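PDB 4H3T: CRISPR-associated protein, Cse1 family from Acidimicrobium ferrooxidans, which is probably the large Cse1 subunit of a type I-E Cascade complex, which takes part in CRISPR RNA-guided recognition of foreign DNA. Local coordinates for residues H9-S14 with R97-F102; E15-V20 with V30-I35. The protein carries 1 engineered substitution. All coordinates share one frame; numbering follows the deposited sequence.

Contact 1: residues H9-S14 with R97-F102; sequences HFDLSS and RWRHRF
The Arg-99 guanidinium is met at its edge, close to its own plane, by the Asp-11 carboxylate, whose plane is turned 63° against it; Ser-14 OG lies at the same edge. The grip is side-on and converges on one oxygen: Arg-99 NE and NH2 each stand 2.8 Å from Asp-11 OD2, NE on the syn lone pair and NH2 from above the carboxylate plane. Arg-99 NH2 adds a weak bond to Ser-14 OG (3.2 Å). Leu-12 CB lies at the edge of the Phe-102 ring, while Phe-95, Phe-111 and Trp-237 also pack against this ring. Asp-11 CG is anti to its backbone N (chi1 -180°), and OD1 accepts from Ser-13 N (2.9 Å) and Ser-13 OG (2.7 Å), so four bonds fix the carboxylate. A nearly straight backbone bond, Leu-12 N to Phe-102 O (2.9 Å, 171°), joins the loops independently. An alanine in place of Asp-11 removes both carboxylate oxygens, and with them the salt bridge and the Ser-13 bonds, and would probably loosen the turn and let Arg-99 swing away. OD1 bonded to the amide two residues on makes an Asx turn, which holds the carboxylate so that OD2 faces Arg-99; the salt bridge then ties this N-terminal loop to the 3-10 segment 99-101.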
ATOM      1  N   HIS A   9      23.136   0.898  24.290  1.00 49.22           N
ATOM      2  CA  HIS A   9      21.718   1.149  24.394  1.00 48.38           C
ATOM      3  C   HIS A   9      21.258   2.081  23.290  1.00 50.41           C
ATOM      4  O   HIS A   9      22.034   2.931  22.843  1.00 49.51           O
ATOM      5  CB  HIS A   9      21.397   1.790  25.753  1.00 50.96           C
ATOM      6  CG  HIS A   9      21.689   0.887  26.907  1.00 57.02           C
ATOM      7  ND1 HIS A   9      21.058  -0.345  27.044  1.00 59.60           N
ATOM      8  CD2 HIS A   9      22.583   1.030  27.913  1.00 59.92           C
ATOM      9  CE1 HIS A   9      21.553  -0.884  28.149  1.00 60.73           C
ATOM     10  NE2 HIS A   9      22.495  -0.114  28.686  1.00 60.79           N
ATOM     11  N   PHE A  10      20.000   1.914  22.849  1.00 46.09           N
ATOM     12  CA  PHE A  10      19.350   2.815  21.869  1.00 44.62           C
ATOM     13  C   PHE A  10      17.853   2.738  22.125  1.00 44.45           C
ATOM     14  O   PHE A  10      17.147   1.843  21.642  1.00 43.58           O
ATOM     15  CB  PHE A  10      19.753   2.495  20.419  1.00 44.31           C
ATOM     16  CG  PHE A  10      19.313   3.532  19.417  1.00 45.33           C
ATOM     17  CD1 PHE A  10      20.021   4.726  19.266  1.00 46.83           C
ATOM     18  CD2 PHE A  10      18.158   3.348  18.658  1.00 45.65           C
ATOM     19  CE1 PHE A  10      19.618   5.668  18.323  1.00 44.90           C
ATOM     20  CE2 PHE A  10      17.769   4.290  17.708  1.00 47.53           C
ATOM     21  CZ  PHE A  10      18.472   5.458  17.580  1.00 46.23           C
ATOM     22  N   ASP A  11      17.393   3.652  22.965  1.00 42.90           N
ATOM     23  CA  ASP A  11      16.008   3.707  23.427  1.00 43.36           C
ATOM     24  C   ASP A  11      15.161   4.384  22.342  1.00 45.13           C
ATOM     25  O   ASP A  11      15.226   5.598  22.145  1.00 42.61           O
ATOM     26  CB  ASP A  11      15.928   4.439  24.797  1.00 46.64           C
ATOM     27  CG  ASP A  11      14.530   4.570  25.423  1.00 51.05           C
ATOM     28  OD1 ASP A  11      13.549   4.293  24.749  1.00 49.09           O
ATOM     29  OD2 ASP A  11      14.438   4.991  26.555  1.00 56.13           O
ATOM     30  N   LEU A  12      14.316   3.592  21.708  1.00 41.59           N
ATOM     31  CA  LEU A  12      13.455   4.037  20.602  1.00 41.21           C
ATOM     32  C   LEU A  12      12.368   4.996  21.056  1.00 44.52           C
ATOM     33  O   LEU A  12      11.763   5.694  20.226  1.00 43.80           O
ATOM     34  CB  LEU A  12      12.843   2.813  19.903  1.00 37.83           C
ATOM     35  CG  LEU A  12      13.807   1.812  19.262  1.00 42.77           C
ATOM     36  CD1 LEU A  12      13.025   0.622  18.727  1.00 43.49           C
ATOM     37  CD2 LEU A  12      14.642   2.465  18.191  1.00 40.20           C
ATOM     38  N   SER A  13      12.088   5.052  22.342  1.00 44.42           N
ATOM     39  CA  SER A  13      11.129   6.049  22.819  1.00 43.76           C
ATOM     40  C   SER A  13      11.750   7.450  22.937  1.00 49.26           C
ATOM     41  O   SER A  13      10.999   8.409  22.992  1.00 47.50           O
ATOM     42  CB  SER A  13      10.540   5.654  24.171  1.00 47.58           C
ATOM     43  OG  SER A  13      11.435   5.871  25.253  1.00 46.50           O
ATOM     44  N   SER A  14      13.103   7.583  23.058  1.00 46.81           N
ATOM     45  CA  SER A  14      13.726   8.885  23.293  1.00 46.77           C
ATOM     46  C   SER A  14      14.840   9.255  22.300  1.00 52.50           C
ATOM     47  O   SER A  14      15.209  10.419  22.234  1.00 53.92           O
ATOM     48  CB  SER A  14      14.271   8.954  24.726  1.00 51.25           C
ATOM     49  OG  SER A  14      15.112   7.838  24.981  1.00 56.03           O
ATOM     50  N   ARG A  97       6.264   3.348  31.831  1.00 59.43           N
ATOM     51  CA  ARG A  97       5.958   1.932  32.105  1.00 59.31           C
ATOM     52  C   ARG A  97       6.684   0.951  31.166  1.00 56.19           C
ATOM     53  O   ARG A  97       7.087  -0.102  31.619  1.00 52.91           O
ATOM     54  CB  ARG A  97       4.431   1.677  32.009  1.00 63.85           C
ATOM     55  CG  ARG A  97       3.921   0.223  32.072  1.00 80.43           C
ATOM     56  CD  ARG A  97       3.879  -0.369  33.468  1.00 95.12           C
ATOM     57  NE  ARG A  97       3.345  -1.740  33.509  1.00 97.49           N
ATOM     58  CZ  ARG A  97       4.025  -2.860  33.235  1.00102.52           C
ATOM     59  NH1 ARG A  97       5.297  -2.804  32.848  1.00 72.50           N
ATOM     60  NH2 ARG A  97       3.431  -4.043  33.327  1.00 92.97           N
ATOM     61  N   TRP A  98       6.823   1.261  29.882  1.00 52.68           N
ATOM     62  CA  TRP A  98       7.292   0.275  28.920  1.00 51.62           C
ATOM     63  C   TRP A  98       8.628   0.538  28.292  1.00 55.29           C
ATOM     64  O   TRP A  98       9.073  -0.297  27.466  1.00 52.45           O
ATOM     65  CB  TRP A  98       6.237   0.190  27.805  1.00 48.80           C
ATOM     66  CG  TRP A  98       4.951  -0.411  28.304  1.00 49.84           C
ATOM     67  CD1 TRP A  98       3.798   0.244  28.611  1.00 52.78           C
ATOM     68  CD2 TRP A  98       4.768  -1.762  28.725  1.00 50.06           C
ATOM     69  NE1 TRP A  98       2.879  -0.630  29.135  1.00 52.46           N
ATOM     70  CE2 TRP A  98       3.448  -1.875  29.218  1.00 54.29           C
ATOM     71  CE3 TRP A  98       5.602  -2.892  28.743  1.00 50.34           C
ATOM     72  CZ2 TRP A  98       2.932  -3.079  29.697  1.00 53.95           C
ATOM     73  CZ3 TRP A  98       5.094  -4.082  29.228  1.00 52.21           C
ATOM     74  CH2 TRP A  98       3.769  -4.178  29.676  1.00 53.43           C
ATOM     75  N   ARG A  99       9.311   1.610  28.654  1.00 50.87           N
ATOM     76  CA  ARG A  99      10.554   1.864  27.920  1.00 52.30           C
ATOM     77  C   ARG A  99      11.643   0.810  28.147  1.00 52.80           C
ATOM     78  O   ARG A  99      12.474   0.679  27.263  1.00 51.35           O
ATOM     79  CB  ARG A  99      11.107   3.244  28.125  1.00 57.29           C
ATOM     80  CG  ARG A  99      11.746   3.470  29.422  1.00 51.74           C
ATOM     81  CD  ARG A  99      11.883   4.959  29.688  1.00 65.88           C
ATOM     82  NE  ARG A  99      12.776   5.637  28.739  1.00 65.34           N
ATOM     83  CZ  ARG A  99      13.115   6.929  28.802  1.00 89.07           C
ATOM     84  NH1 ARG A  99      12.613   7.713  29.751  1.00 86.71           N
ATOM     85  NH2 ARG A  99      13.956   7.445  27.916  1.00 75.73           N
ATOM     86  N   HIS A 100      11.541  -0.049  29.180  1.00 48.74           N
ATOM     87  CA  HIS A 100      12.470  -1.187  29.339  1.00 49.28           C
ATOM     88  C   HIS A 100      12.303  -2.207  28.159  1.00 47.62           C
ATOM     89  O   HIS A 100      13.139  -3.096  27.954  1.00 47.59           O
ATOM     90  CB  HIS A 100      12.243  -1.874  30.708  1.00 51.08           C
ATOM     91  CG  HIS A 100      10.911  -2.584  30.820  1.00 54.49           C
ATOM     92  ND1 HIS A 100       9.723  -1.879  31.043  1.00 57.51           N
ATOM     93  CD2 HIS A 100      10.629  -3.913  30.807  1.00 56.33           C
ATOM     94  CE1 HIS A 100       8.755  -2.788  31.098  1.00 57.24           C
ATOM     95  NE2 HIS A 100       9.242  -4.028  30.932  1.00 57.47           N
ATOM     96  N   ARG A 101      11.246  -2.047  27.367  1.00 44.75           N
ATOM     97  CA  ARG A 101      10.983  -2.886  26.196  1.00 42.80           C
ATOM     98  C   ARG A 101      11.271  -2.204  24.863  1.00 46.88           C
ATOM     99  O   ARG A 101      11.161  -2.888  23.834  1.00 44.55           O
ATOM    100  CB  ARG A 101       9.537  -3.376  26.228  1.00 41.30           C
ATOM    101  CG  ARG A 101       9.208  -4.239  27.452  1.00 44.15           C
ATOM    102  CD  ARG A 101       9.974  -5.578  27.498  1.00 47.97           C
ATOM    103  NE  ARG A 101       9.662  -6.441  26.330  1.00 45.96           N
ATOM    104  CZ  ARG A 101       8.736  -7.390  26.280  1.00 49.13           C
ATOM    105  NH1 ARG A 101       7.964  -7.647  27.347  1.00 46.98           N
ATOM    106  NH2 ARG A 101       8.550  -8.080  25.164  1.00 43.42           N
ATOM    107  N   PHE A 102      11.678  -0.910  24.869  1.00 43.19           N
ATOM    108  CA  PHE A 102      11.988  -0.149  23.666  1.00 43.04           C
ATOM    109  C   PHE A 102      13.478   0.041  23.420  1.00 46.19           C
ATOM    110  O   PHE A 102      13.837   0.827  22.557  1.00 44.37           O
ATOM    111  CB  PHE A 102      11.303   1.216  23.714  1.00 44.13           C
ATOM    112  CG  PHE A 102       9.845   1.075  23.379  1.00 45.36           C
ATOM    113  CD1 PHE A 102       9.422   1.020  22.062  1.00 45.62           C
ATOM    114  CD2 PHE A 102       8.891   0.991  24.386  1.00 49.21           C
ATOM    115  CE1 PHE A 102       8.083   0.834  21.756  1.00 46.26           C
ATOM    116  CE2 PHE A 102       7.555   0.781  24.085  1.00 51.32           C
ATOM    117  CZ  PHE A 102       7.152   0.734  22.768  1.00 47.28           C
TER

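Contact 2: residues E15-V20 with V30-I35; sequences EPWLPV and VSLRDI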
ATOM      1  N   GLU A  15      15.298   8.337  21.476  1.00 48.57           N
ATOM      2  CA  GLU A  15      16.315   8.620  20.435  1.00 49.59           C
ATOM      3  C   GLU A  15      15.669   8.871  19.104  1.00 48.83           C
ATOM      4  O   GLU A  15      14.674   8.219  18.794  1.00 44.69           O
ATOM      5  CB  GLU A  15      17.265   7.419  20.237  1.00 50.62           C
ATOM      6  CG  GLU A  15      17.989   7.050  21.491  1.00 55.80           C
ATOM      7  CD  GLU A  15      19.264   7.799  21.778  1.00 78.84           C
ATOM      8  OE1 GLU A  15      19.460   8.928  21.267  1.00 73.05           O
ATOM      9  OE2 GLU A  15      20.082   7.229  22.527  1.00 87.73           O
ATOM     10  N   PRO A  16      16.293   9.691  18.251  1.00 48.07           N
ATOM     11  CA  PRO A  16      15.667   9.988  16.935  1.00 47.52           C
ATOM     12  C   PRO A  16      15.834   8.856  15.914  1.00 48.28           C
ATOM     13  O   PRO A  16      16.931   8.381  15.699  1.00 44.59           O
ATOM     14  CB  PRO A  16      16.365  11.286  16.484  1.00 50.47           C
ATOM     15  CG  PRO A  16      17.650  11.365  17.255  1.00 56.30           C
ATOM     16  CD  PRO A  16      17.477  10.550  18.521  1.00 51.88           C
ATOM     17  N   TRP A  17      14.724   8.362  15.331  1.00 40.98           N
ATOM     18  CA  TRP A  17      14.839   7.358  14.291  1.00 38.28           C
ATOM     19  C   TRP A  17      13.695   7.345  13.263  1.00 42.26           C
ATOM     20  O   TRP A  17      13.794   6.590  12.308  1.00 40.16           O
ATOM     21  CB  TRP A  17      14.972   5.934  14.907  1.00 37.34           C
ATOM     22  CG  TRP A  17      13.808   5.473  15.702  1.00 38.03           C
ATOM     23  CD1 TRP A  17      13.424   5.915  16.934  1.00 41.15           C
ATOM     24  CD2 TRP A  17      12.865   4.472  15.318  1.00 36.93           C
ATOM     25  NE1 TRP A  17      12.284   5.277  17.331  1.00 40.27           N
ATOM     26  CE2 TRP A  17      11.943   4.338  16.385  1.00 39.96           C
ATOM     27  CE3 TRP A  17      12.777   3.582  14.232  1.00 38.47           C
ATOM     28  CZ2 TRP A  17      10.929   3.364  16.388  1.00 39.02           C
ATOM     29  CZ3 TRP A  17      11.793   2.605  14.244  1.00 38.86           C
ATOM     30  CH2 TRP A  17      10.884   2.492  15.322  1.00 38.47           C
ATOM     31  N   LEU A  18      12.624   8.112  13.479  1.00 39.25           N
ATOM     32  CA  LEU A  18      11.426   8.130  12.624  1.00 39.72           C
ATOM     33  C   LEU A  18      11.459   9.377  11.751  1.00 42.90           C
ATOM     34  O   LEU A  18      11.341  10.476  12.262  1.00 41.31           O
ATOM     35  CB  LEU A  18      10.167   8.096  13.505  1.00 39.59           C
ATOM     36  CG  LEU A  18      10.070   6.846  14.371  1.00 43.45           C
ATOM     37  CD1 LEU A  18       9.082   7.028  15.429  1.00 45.55           C
ATOM     38  CD2 LEU A  18       9.717   5.620  13.556  1.00 42.55           C
ATOM     39  N   PRO A  19      11.715   9.231  10.439  1.00 42.09           N
ATOM     40  CA  PRO A  19      11.852  10.429   9.587  1.00 41.96           C
ATOM     41  C   PRO A  19      10.493  11.043   9.280  1.00 42.66           C
ATOM     42  O   PRO A  19       9.568  10.366   8.820  1.00 40.08           O
ATOM     43  CB  PRO A  19      12.551   9.906   8.326  1.00 42.13           C
ATOM     44  CG  PRO A  19      12.431   8.474   8.370  1.00 44.71           C
ATOM     45  CD  PRO A  19      11.893   8.002   9.658  1.00 41.51           C
ATOM     46  N   VAL A  20      10.384  12.318   9.533  1.00 40.31           N
ATOM     47  CA  VAL A  20       9.136  13.041   9.326  1.00 40.36           C
ATOM     48  C   VAL A  20       9.410  14.350   8.633  1.00 46.45           C
ATOM     49  O   VAL A  20      10.532  14.840   8.613  1.00 45.21           O
ATOM     50  CB  VAL A  20       8.358  13.277  10.646  1.00 43.84           C
ATOM     51  CG1 VAL A  20       7.970  11.965  11.287  1.00 43.13           C
ATOM     52  CG2 VAL A  20       9.160  14.134  11.610  1.00 46.41           C
ATOM     53  N   VAL A  30      12.583  11.735  14.460  1.00 43.31           N
ATOM     54  CA  VAL A  30      12.079  11.947  15.820  1.00 42.33           C
ATOM     55  C   VAL A  30      11.995  10.595  16.551  1.00 43.97           C
ATOM     56  O   VAL A  30      12.000   9.527  15.933  1.00 42.10           O
ATOM     57  CB  VAL A  30      10.713  12.688  15.820  1.00 46.18           C
ATOM     58  CG1 VAL A  30      10.864  14.109  15.280  1.00 46.75           C
ATOM     59  CG2 VAL A  30       9.612  11.920  15.040  1.00 45.63           C
ATOM     60  N   SER A  31      11.877  10.658  17.845  1.00 40.10           N
ATOM     61  CA  SER A  31      11.680   9.484  18.714  1.00 40.37           C
ATOM     62  C   SER A  31      10.196   9.131  18.736  1.00 47.03           C
ATOM     63  O   SER A  31       9.371   9.920  18.253  1.00 44.52           O
ATOM     64  CB  SER A  31      12.119   9.833  20.109  1.00 47.17           C
ATOM     65  OG  SER A  31      11.296  10.903  20.541  1.00 47.77           O
ATOM     66  N   LEU A  32       9.852   7.998  19.326  1.00 42.32           N
ATOM     67  CA  LEU A  32       8.451   7.624  19.438  1.00 43.22           C
ATOM     68  C   LEU A  32       7.701   8.569  20.389  1.00 46.35           C
ATOM     69  O   LEU A  32       6.574   8.900  20.117  1.00 46.70           O
ATOM     70  CB  LEU A  32       8.247   6.190  19.899  1.00 43.21           C
ATOM     71  CG  LEU A  32       8.594   5.124  18.931  1.00 44.94           C
ATOM     72  CD1 LEU A  32       8.757   3.826  19.671  1.00 46.91           C
ATOM     73  CD2 LEU A  32       7.539   4.983  17.866  1.00 42.29           C
ATOM     74  N   ARG A  33       8.358   9.091  21.414  1.00 45.87           N
ATOM     75  CA  ARG A  33       7.752  10.042  22.307  1.00 45.31           C
ATOM     76  C   ARG A  33       7.409  11.322  21.529  1.00 50.73           C
ATOM     77  O   ARG A  33       6.262  11.764  21.580  1.00 48.04           O
ATOM     78  CB  ARG A  33       8.661  10.326  23.524  1.00 46.62           C
ATOM     79  CG  ARG A  33       7.923  11.144  24.567  1.00 55.02           C
ATOM     80  CD  ARG A  33       8.621  12.439  24.856  1.00 66.43           C
ATOM     81  NE  ARG A  33       7.939  13.197  25.911  1.00 63.74           N
ATOM     82  CZ  ARG A  33       7.877  14.521  25.954  1.00 71.68           C
ATOM     83  NH1 ARG A  33       8.438  15.251  24.995  1.00 55.39           N
ATOM     84  NH2 ARG A  33       7.229  15.133  26.946  1.00 60.95           N
ATOM     85  N   ASP A  34       8.371  11.881  20.792  1.00 49.39           N
ATOM     86  CA  ASP A  34       8.144  13.100  20.004  1.00 50.68           C
ATOM     87  C   ASP A  34       7.187  12.911  18.838  1.00 54.32           C
ATOM     88  O   ASP A  34       6.456  13.826  18.521  1.00 54.11           O
ATOM     89  CB  ASP A  34       9.476  13.693  19.493  1.00 52.12           C
ATOM     90  CG  ASP A  34      10.147  14.531  20.568  1.00 64.73           C
ATOM     91  OD1 ASP A  34       9.495  14.791  21.607  1.00 66.80           O
ATOM     92  OD2 ASP A  34      11.332  14.901  20.387  1.00 66.05           O
ATOM     93  N   ILE A  35       7.122  11.752  18.246  1.00 48.78           N
ATOM     94  CA  ILE A  35       6.176  11.583  17.140  1.00 47.93           C
ATOM     95  C   ILE A  35       4.689  11.743  17.663  1.00 51.36           C
ATOM     96  O   ILE A  35       3.845  12.251  16.933  1.00 50.79           O
ATOM     97  CB  ILE A  35       6.447  10.279  16.328  1.00 48.48           C
ATOM     98  CG1 ILE A  35       6.115  10.513  14.833  1.00 50.59           C
ATOM     99  CG2 ILE A  35       5.748   9.099  16.902  1.00 45.37           C
ATOM    100  CD1 ILE A  35       6.275   9.398  13.927  1.00 48.11           C
TER
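A classic beta bulge, followed directly by a capped helix start, organises this contact: Trp-17 and Leu-18 both face Val-30 where the antiparallel strands 18-22 and 27-30 meet. Val-30 O accepts twice, from Trp-17 N at 3.0 Å, well above the carbonyl plane, and from Leu-18 N at 2.9 Å, within that plane. The return bond, Val-30 N to Leu-18 O (2.8 Å), makes Leu-18 and Val-30 a hydrogen-bonded pair. One residue on, Ser-31 is the N-cap of helix 32-37; chi1 of 61° sets OG between its backbone N and carbonyl carbon, and OG accepts from Asp-34 N (3.1 Å, 169°). Leu-18 CD1 meets Leu-32 CD2 tightly at 3.5 Å and also touches Ile-35 CD1. Leu-32 CG lies at the indole edge, 3.9 Å from Trp-17 CZ2, whereas Leu-18 CD2 covers one indole face near its rim. Val-20 CG2 packs on Val-30 CG1 (4.0 Å), the side chains crossing at about a right angle. Trp-17 and Leu-18 continue onto Leu-56 of helix 52-68, and Trp-17 also touches Ala-158 and Ala-161 of helix 157-170; on strand 42-45, Ile-42 meets Val-20 and Phe-45 meets Ile-35.

How the contacts relate
Contacts 1 and 2 have centres 12 Å apart and are continuous through the chain, since 9-14 runs straight into 15-20. Leu-12 is the main bridge: while its N is spent on contact 1, its O probably accepts from both Trp-17 NE1 (3.0 Å) and Leu-32 N (3.1 Å) of contact 2. Packing adds to this, with Ser-13 O 3.4 Å from Ser-31 CB and Phe-10 CE1 3.5 Å from Glu-15 CB. Leu-32 also touches Phe-102, and Arg-33 forms salt bridges with Glu-88 and Asp-92 of helix 88-98, the helix that leads into 97-102. The short-range hairpin of contact 2 is thereby joined to the longer-range closure of contact 1.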